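Local coordinates for putative uncharacterized protein (Chaetomium thermophilum, PDB 5IJP) that binds inositol hexakisphosphate as the SPX domain of Vtc4 and probably acts as an inositol polyphosphate sensor in the control of eukaryotic phosphate homeostasis, at residues R13-H18 and H128-F133; K30-P35 and E52-R57; R82-S87 and S121-D126. All coordinates share one frame; numbering follows the deposited sequence.

Interaction 1: residues R13-H18 and H128-F133; sequences REYQWH and HDLAKF
Tyr15 and Phe133 lay their rings together in an offset stack, with centroids 4.7 Å apart and planes only 17° from parallel. The displacement can be read atom by atom: Tyr15 CD1 sits over the centre of the Phe133 ring, whereas Phe133 CG lies nearer the rim of the tyrosine. The centre of that tyrosine face is taken by Phe133 CB, 4.3 Å from the centroid and 3° off the ring normal, a CH-pi contact. Phe133 points its CB toward the loop, and chi1 of 175° sets CG anti to the backbone N, against Tyr15 CD1. Near the base of the tyrosine, Tyr15 CB meets Phe133 CD1 at 3.7 Å.

The stack is a buried joint of the SPX helical bundle, in which the linker between helices 3-9 and 22-30 rests on the long helix 110-151. The linker makes a type I beta turn from Tyr15 to His18, closed by the bond from His18 N to Tyr15 O; it brings His18 O to the edge of the Phe133 ring, 3.6 Å from CZ. Tyr19 meets the Phe133 ring edge-to-face.

Close packing continues to Leu130, which Tyr15 crosses at about a right angle, with Tyr15 OH 3.5 Å from Leu130 CA and Tyr15 CE1 4.1 Å from Leu130 CD1. The hydroxyl also has a weak hydrogen bond to Lys76 of helix 52-97. The looser, solvent side lies at partly exposed Asp129, its carboxylate turned from the loop, and exposed Glu14, which places CG over the other tyrosine face while OE2 salt-bridges Lys72.

Interaction 2: residues K30-P35 and E52-R57; sequences KRASGP and EDDESR
Asp54, in the opening turn of helix 52-97, receives Ser33 from the connector that leaves helix 22-30, so the contact pins a loop against the start of a long helix. One serine supplies two donors to one carboxylate. Ser33 N gives a nearly straight bond to Asp54 OD2 (3.0 Å, 176° at the hydrogen), and Ser33 OG donates to Asp54 OD1 at 2.8 Å. Both approach from the syn side and somewhat out of the carboxylate plane. OG can join the amide in this grip because it stands between the backbone N and the carbonyl carbon (chi1 61°).

In the SPX fold this connector follows the second helix of the N-terminal hairpin and leads to the small antiparallel sheet of strands 36-37 and 47-48. At its start, Lys30 reaches bound inositol hexakisphosphate through a salt bridge from NZ.

The anti lone pair of Asp54 OD1 is used from within the helix: Arg57 NH1 forms a salt bridge with it at 2.8 Å, the oxygen lying near the guanidinium plane. NH2 adds a weak bond to the same atom, and Asp54 O lies over the centre of one guanidinium face. OD2 also accepts from Thr51 OG1. This concentration of donors would be expected to stabilise the negative charge of Asp54. Arg57 NE forms a further salt bridge with Asp28 of helix 22-30.

Interaction 3: residues R82-S87 and S121-D126; sequences RRIAVS and SDIIAD
Arg83 and Ile123 meet where two long helices of the SPX bundle, 52-97 and 110-151, run antiparallel. Their short segments approach to 10.7 Å between axes, with a signed crossing angle of -162°. Both ionic and apolar contacts bridge the gap.

The ionic part is a salt-bridge network in which Arg83 pairs with two aspartates one helical turn apart. NH2 meets Asp122 OD1 at 2.8 Å, and NH1 reaches the same oxygen at 3.2 Å along a more bent path, so the arginine grips a single atom end-on with two nitrogens. This oxygen lies close to the guanidinium plane, although the carboxylate itself is turned 48° from it. NH1 also forms a salt bridge with Asp126 OD2, 2.9 Å away, whose carboxylate stands nearly upright to the guanidinium. A bend at chi3 (77°) sets Arg83 NE 3.8 Å from Ile123 CG1. A long, weak ion pair links Asp126 OD2 to Lys76 as well.

The apolar part is carried by Ile123, which runs antiparallel alongside the Arg83 side chain and puts CG1 over one face of the guanidinium, offset toward its rim, 3.6 Å from NH2. The arginine thus has carboxylates at its edge and aliphatic carbon on a face. On another branch, Ile123 CG2 touches Ile84 CG1 at 3.8 Å, and Ile84 also packs on helix 171-190 through Ser177 and Leu181.

A hydrogen bond within helix 52-97 turns Ser87 OG back to Arg83 O, which also accepts from Ser87 N; Ile123 CD1 lies 3.6 Å from that hydroxyl oxygen.

How the interactions relate
The three contacts illustrate how chemistry can follow position in an elongated helical bundle. Interaction 1, the most central, is buried and rests on aromatic stacking; interactions 2 and 3 are partly buried, lie on opposite sides of the chain's centre and depend on carboxylates. In interaction 2 the acceptor serves a loop near the ligand-binding end, whereas in interaction 3 two acceptors serve an arginine between helices. Helix 52-97 takes part in interactions 2 and 3, whose centres are about 46 Å apart, and helix 110-151 in interactions 1 and 3. The latter two touch by packing, where Tyr15 OH comes within 4.2 Å of Asp126 O.

Interaction 1: residues R13-H18 and H128-F133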
# COMPACT_ATOMS: atom_id res chain seq x y z
N ARG A 13 -1.10 -4.30 -12.84
CA ARG A 13 -1.80 -5.57 -13.03
C ARG A 13 -1.56 -6.58 -11.89
O ARG A 13 -2.41 -7.44 -11.64
CB ARG A 13 -1.46 -6.19 -14.39
CG ARG A 13 -1.99 -5.40 -15.59
CD ARG A 13 -3.20 -6.06 -16.22
NE ARG A 13 -3.56 -5.40 -17.49
CZ ARG A 13 -4.47 -4.44 -17.60
NH1 ARG A 13 -5.13 -4.00 -16.54
NH2 ARG A 13 -4.73 -3.91 -18.79
N GLU A 14 -0.40 -6.46 -11.20
CA GLU A 14 0.01 -7.28 -10.06
C GLU A 14 -0.91 -7.04 -8.84
O GLU A 14 -1.25 -7.99 -8.13
CB GLU A 14 1.49 -6.98 -9.72
CG GLU A 14 2.02 -7.50 -8.39
CD GLU A 14 2.06 -9.00 -8.21
OE1 GLU A 14 2.76 -9.68 -8.99
OE2 GLU A 14 1.42 -9.50 -7.25
N TYR A 15 -1.32 -5.77 -8.63
CA TYR A 15 -2.18 -5.35 -7.51
C TYR A 15 -3.60 -4.95 -7.96
O TYR A 15 -4.41 -4.56 -7.12
CB TYR A 15 -1.53 -4.18 -6.74
CG TYR A 15 -0.07 -4.36 -6.38
CD1 TYR A 15 0.32 -4.97 -5.19
CD2 TYR A 15 0.94 -3.86 -7.21
CE1 TYR A 15 1.66 -5.12 -4.85
CE2 TYR A 15 2.28 -4.01 -6.89
CZ TYR A 15 2.64 -4.63 -5.70
OH TYR A 15 3.97 -4.77 -5.38
N GLN A 16 -3.90 -5.08 -9.28
CA GLN A 16 -5.14 -4.72 -9.99
C GLN A 16 -6.46 -4.84 -9.19
O GLN A 16 -7.25 -3.89 -9.19
CB GLN A 16 -5.26 -5.52 -11.30
CG GLN A 16 -6.10 -4.82 -12.38
CD GLN A 16 -6.38 -5.66 -13.61
OE1 GLN A 16 -5.78 -6.72 -13.84
NE2 GLN A 16 -7.29 -5.19 -14.44
N TRP A 17 -6.71 -5.99 -8.54
CA TRP A 17 -7.94 -6.25 -7.79
C TRP A 17 -7.86 -5.92 -6.28
O TRP A 17 -8.77 -6.27 -5.53
CB TRP A 17 -8.37 -7.72 -7.97
CG TRP A 17 -8.74 -8.10 -9.37
CD1 TRP A 17 -7.91 -8.62 -10.32
CD2 TRP A 17 -10.04 -8.02 -9.97
NE1 TRP A 17 -8.61 -8.87 -11.48
CE2 TRP A 17 -9.92 -8.50 -11.30
CE3 TRP A 17 -11.29 -7.57 -9.53
CZ2 TRP A 17 -11.01 -8.55 -12.17
CZ3 TRP A 17 -12.37 -7.63 -10.40
CH2 TRP A 17 -12.22 -8.11 -11.70
N HIS A 18 -6.79 -5.22 -5.85
CA HIS A 18 -6.58 -4.92 -4.43
C HIS A 18 -6.46 -3.42 -4.09
O HIS A 18 -6.20 -3.08 -2.93
CB HIS A 18 -5.37 -5.70 -3.90
CG HIS A 18 -5.50 -7.17 -4.10
ND1 HIS A 18 -5.07 -7.79 -5.26
CD2 HIS A 18 -6.04 -8.11 -3.29
CE1 HIS A 18 -5.34 -9.07 -5.12
NE2 HIS A 18 -5.93 -9.31 -3.94
N HIS A 128 9.94 -0.62 -4.69
CA HIS A 128 9.42 0.67 -5.18
C HIS A 128 7.97 0.55 -5.67
O HIS A 128 7.17 1.44 -5.38
CB HIS A 128 10.34 1.25 -6.27
CG HIS A 128 9.83 2.51 -6.90
ND1 HIS A 128 9.46 2.55 -8.23
CD2 HIS A 128 9.62 3.73 -6.35
CE1 HIS A 128 9.05 3.79 -8.45
NE2 HIS A 128 9.13 4.53 -7.35
N ASP A 129 7.64 -0.54 -6.39
CA ASP A 129 6.29 -0.81 -6.89
C ASP A 129 5.31 -1.07 -5.74
O ASP A 129 4.15 -0.67 -5.83
CB ASP A 129 6.28 -1.96 -7.90
CG ASP A 129 6.88 -1.63 -9.26
OD1 ASP A 129 6.62 -0.51 -9.77
OD2 ASP A 129 7.57 -2.49 -9.83
N LEU A 130 5.80 -1.72 -4.66
CA LEU A 130 5.01 -1.98 -3.45
C LEU A 130 4.86 -0.67 -2.66
O LEU A 130 3.78 -0.40 -2.14
CB LEU A 130 5.66 -3.08 -2.58
CG LEU A 130 4.99 -3.42 -1.24
CD1 LEU A 130 3.62 -4.08 -1.43
CD2 LEU A 130 5.86 -4.32 -0.41
N ALA A 131 5.93 0.15 -2.61
CA ALA A 131 5.95 1.46 -1.95
C ALA A 131 4.98 2.41 -2.64
O ALA A 131 4.33 3.21 -1.96
CB ALA A 131 7.36 2.04 -1.96
N LYS A 132 4.86 2.30 -3.99
CA LYS A 132 3.94 3.07 -4.82
C LYS A 132 2.50 2.68 -4.49
O LYS A 132 1.63 3.55 -4.42
CB LYS A 132 4.22 2.83 -6.32
CG LYS A 132 4.86 4.01 -7.04
CD LYS A 132 3.82 4.96 -7.64
CE LYS A 132 4.41 5.91 -8.66
NZ LYS A 132 5.25 6.96 -8.03
N PHE A 133 2.26 1.36 -4.26
CA PHE A 133 0.96 0.80 -3.89
C PHE A 133 0.56 1.28 -2.49
O PHE A 133 -0.59 1.68 -2.30
CB PHE A 133 0.97 -0.74 -3.97
CG PHE A 133 -0.29 -1.44 -3.49
CD1 PHE A 133 -1.43 -1.47 -4.28
CD2 PHE A 133 -0.31 -2.08 -2.26
CE1 PHE A 133 -2.59 -2.11 -3.84
CE2 PHE A 133 -1.47 -2.73 -1.82
CZ PHE A 133 -2.60 -2.75 -2.61

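Interaction 2: residues K30-P35 and E52-R57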
# COMPACT_ATOMS: atom_id res chain seq x y z
N LYS A 30 -23.06 9.59 -1.09
CA LYS A 30 -24.20 10.24 -1.74
C LYS A 30 -25.51 9.51 -1.42
O LYS A 30 -26.59 10.08 -1.59
CB LYS A 30 -23.99 10.31 -3.27
CG LYS A 30 -22.70 10.99 -3.72
CD LYS A 30 -22.83 12.51 -3.84
CE LYS A 30 -21.53 13.15 -4.24
NZ LYS A 30 -21.65 14.63 -4.33
N ARG A 31 -25.42 8.24 -0.95
CA ARG A 31 -26.56 7.39 -0.61
C ARG A 31 -27.03 7.54 0.84
O ARG A 31 -27.05 6.57 1.61
CB ARG A 31 -26.27 5.92 -0.97
CG ARG A 31 -26.33 5.62 -2.47
CD ARG A 31 -26.00 4.17 -2.78
NE ARG A 31 -24.56 3.91 -2.72
CZ ARG A 31 -23.99 2.75 -3.05
NH1 ARG A 31 -24.73 1.73 -3.46
NH2 ARG A 31 -22.67 2.60 -2.97
N ALA A 32 -27.44 8.77 1.22
CA ALA A 32 -27.96 9.08 2.56
C ALA A 32 -29.43 8.67 2.63
O ALA A 32 -30.16 8.83 1.65
CB ALA A 32 -27.80 10.57 2.84
N SER A 33 -29.87 8.12 3.79
CA SER A 33 -31.24 7.63 3.97
C SER A 33 -32.04 8.32 5.10
O SER A 33 -33.09 7.80 5.50
CB SER A 33 -31.22 6.11 4.17
OG SER A 33 -30.49 5.75 5.32
N GLY A 34 -31.58 9.48 5.55
CA GLY A 34 -32.25 10.24 6.61
C GLY A 34 -33.30 11.22 6.13
O GLY A 34 -33.77 11.10 4.99
N PRO A 35 -33.69 12.22 6.96
CA PRO A 35 -34.71 13.19 6.52
C PRO A 35 -34.18 14.16 5.46
O PRO A 35 -32.99 14.45 5.44
CB PRO A 35 -35.11 13.90 7.81
CG PRO A 35 -33.92 13.79 8.69
CD PRO A 35 -33.24 12.50 8.34
N GLU A 52 -26.98 7.38 11.56
CA GLU A 52 -26.18 6.41 12.30
C GLU A 52 -26.08 5.11 11.48
O GLU A 52 -25.03 4.47 11.47
CB GLU A 52 -26.82 6.13 13.67
CG GLU A 52 -25.91 5.42 14.66
CD GLU A 52 -26.63 4.94 15.91
OE1 GLU A 52 -27.34 3.91 15.83
OE2 GLU A 52 -26.47 5.58 16.97
N ASP A 53 -27.18 4.74 10.79
CA ASP A 53 -27.28 3.55 9.93
C ASP A 53 -26.42 3.71 8.67
O ASP A 53 -25.81 2.74 8.23
CB ASP A 53 -28.74 3.26 9.55
CG ASP A 53 -29.67 3.03 10.73
OD1 ASP A 53 -29.34 2.20 11.60
OD2 ASP A 53 -30.76 3.64 10.75
N ASP A 54 -26.38 4.94 8.11
CA ASP A 54 -25.58 5.27 6.93
C ASP A 54 -24.09 5.24 7.29
O ASP A 54 -23.27 4.79 6.49
CB ASP A 54 -25.95 6.67 6.38
CG ASP A 54 -27.34 6.78 5.79
OD1 ASP A 54 -27.73 5.90 5.00
OD2 ASP A 54 -28.02 7.80 6.07
N GLU A 55 -23.77 5.69 8.52
CA GLU A 55 -22.42 5.73 9.09
C GLU A 55 -21.88 4.31 9.32
O GLU A 55 -20.74 4.04 8.96
CB GLU A 55 -22.42 6.53 10.41
CG GLU A 55 -21.04 6.81 10.98
CD GLU A 55 -20.19 7.87 10.28
OE1 GLU A 55 -20.75 8.70 9.54
OE2 GLU A 55 -18.97 7.88 10.54
N SER A 56 -22.71 3.41 9.90
CA SER A 56 -22.37 2.01 10.17
C SER A 56 -22.08 1.24 8.87
O SER A 56 -21.18 0.40 8.85
CB SER A 56 -23.49 1.33 10.95
OG SER A 56 -23.70 1.95 12.20
N ARG A 57 -22.83 1.56 7.80
CA ARG A 57 -22.70 0.97 6.47
C ARG A 57 -21.37 1.41 5.82
O ARG A 57 -20.69 0.58 5.22
CB ARG A 57 -23.90 1.37 5.59
CG ARG A 57 -23.93 0.71 4.20
CD ARG A 57 -24.98 1.31 3.29
NE ARG A 57 -24.71 2.71 2.95
CZ ARG A 57 -25.47 3.73 3.32
NH1 ARG A 57 -26.58 3.53 4.03
NH2 ARG A 57 -25.15 4.97 2.97

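Interaction 3: residues R82-S87 and S121-D126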
# COMPACT_ATOMS: atom_id res chain seq x y z
N ARG A 82 11.48 -12.91 1.57
CA ARG A 82 11.90 -14.26 1.21
C ARG A 82 12.90 -14.18 0.04
O ARG A 82 13.91 -14.89 0.06
CB ARG A 82 10.68 -15.12 0.83
CG ARG A 82 10.98 -16.58 0.53
CD ARG A 82 9.90 -17.22 -0.32
NE ARG A 82 9.85 -16.66 -1.68
CZ ARG A 82 8.80 -16.74 -2.49
NH1 ARG A 82 8.85 -16.20 -3.70
NH2 ARG A 82 7.70 -17.37 -2.11
N ARG A 83 12.62 -13.29 -0.94
CA ARG A 83 13.47 -13.04 -2.11
C ARG A 83 14.82 -12.44 -1.71
O ARG A 83 15.83 -12.76 -2.33
CB ARG A 83 12.77 -12.13 -3.13
CG ARG A 83 11.82 -12.87 -4.07
CD ARG A 83 11.32 -11.97 -5.18
NE ARG A 83 12.33 -11.77 -6.22
CZ ARG A 83 12.21 -10.93 -7.24
NH1 ARG A 83 11.12 -10.18 -7.37
NH2 ARG A 83 13.18 -10.81 -8.14
N ILE A 84 14.83 -11.58 -0.66
CA ILE A 84 16.04 -10.95 -0.12
C ILE A 84 16.89 -12.02 0.58
O ILE A 84 18.09 -12.10 0.33
CB ILE A 84 15.71 -9.72 0.78
CG1 ILE A 84 15.20 -8.54 -0.07
CG2 ILE A 84 16.93 -9.29 1.63
CD1 ILE A 84 14.42 -7.45 0.69
N ALA A 85 16.25 -12.86 1.43
CA ALA A 85 16.87 -13.94 2.19
C ALA A 85 17.60 -14.97 1.31
O ALA A 85 18.70 -15.38 1.67
CB ALA A 85 15.84 -14.64 3.06
N VAL A 86 17.00 -15.36 0.17
CA VAL A 86 17.61 -16.32 -0.76
C VAL A 86 18.75 -15.67 -1.57
O VAL A 86 19.74 -16.34 -1.85
CB VAL A 86 16.60 -17.09 -1.67
CG1 VAL A 86 15.74 -18.04 -0.85
CG2 VAL A 86 15.74 -16.15 -2.51
N SER A 87 18.61 -14.37 -1.91
CA SER A 87 19.62 -13.62 -2.66
C SER A 87 20.83 -13.27 -1.78
O SER A 87 21.95 -13.25 -2.29
CB SER A 87 19.02 -12.36 -3.27
OG SER A 87 18.00 -12.68 -4.20
N SER A 121 18.39 -5.99 -8.41
CA SER A 121 17.77 -4.76 -8.94
C SER A 121 16.27 -4.95 -9.17
O SER A 121 15.51 -3.98 -9.05
CB SER A 121 18.45 -4.31 -10.22
OG SER A 121 18.39 -5.31 -11.23
N ASP A 122 15.84 -6.19 -9.50
CA ASP A 122 14.45 -6.56 -9.72
C ASP A 122 13.67 -6.49 -8.40
O ASP A 122 12.50 -6.10 -8.41
CB ASP A 122 14.36 -7.97 -10.32
CG ASP A 122 12.98 -8.33 -10.83
OD1 ASP A 122 12.23 -9.02 -10.10
OD2 ASP A 122 12.65 -7.93 -11.97
N ILE A 123 14.33 -6.84 -7.28
CA ILE A 123 13.75 -6.78 -5.93
C ILE A 123 13.58 -5.31 -5.52
O ILE A 123 12.54 -4.96 -4.97
CB ILE A 123 14.54 -7.63 -4.89
CG1 ILE A 123 14.81 -9.06 -5.41
CG2 ILE A 123 13.80 -7.69 -3.54
CD1 ILE A 123 16.06 -9.75 -4.82
N ILE A 124 14.58 -4.45 -5.84
CA ILE A 124 14.55 -3.00 -5.56
C ILE A 124 13.36 -2.36 -6.28
O ILE A 124 12.63 -1.56 -5.68
CB ILE A 124 15.91 -2.30 -5.90
CG1 ILE A 124 17.06 -2.89 -5.05
CG2 ILE A 124 15.83 -0.77 -5.73
CD1 ILE A 124 18.44 -2.79 -5.68
N ALA A 125 13.13 -2.75 -7.56
CA ALA A 125 12.01 -2.28 -8.38
C ALA A 125 10.68 -2.77 -7.79
O ALA A 125 9.71 -2.01 -7.79
CB ALA A 125 12.17 -2.78 -9.81
N ASP A 126 10.66 -4.01 -7.26
CA ASP A 126 9.50 -4.61 -6.60
C ASP A 126 9.19 -3.92 -5.27
O ASP A 126 8.02 -3.82 -4.90
CB ASP A 126 9.69 -6.13 -6.42
CG ASP A 126 9.39 -6.98 -7.65
OD1 ASP A 126 9.56 -6.47 -8.78
OD2 ASP A 126 9.01 -8.15 -7.47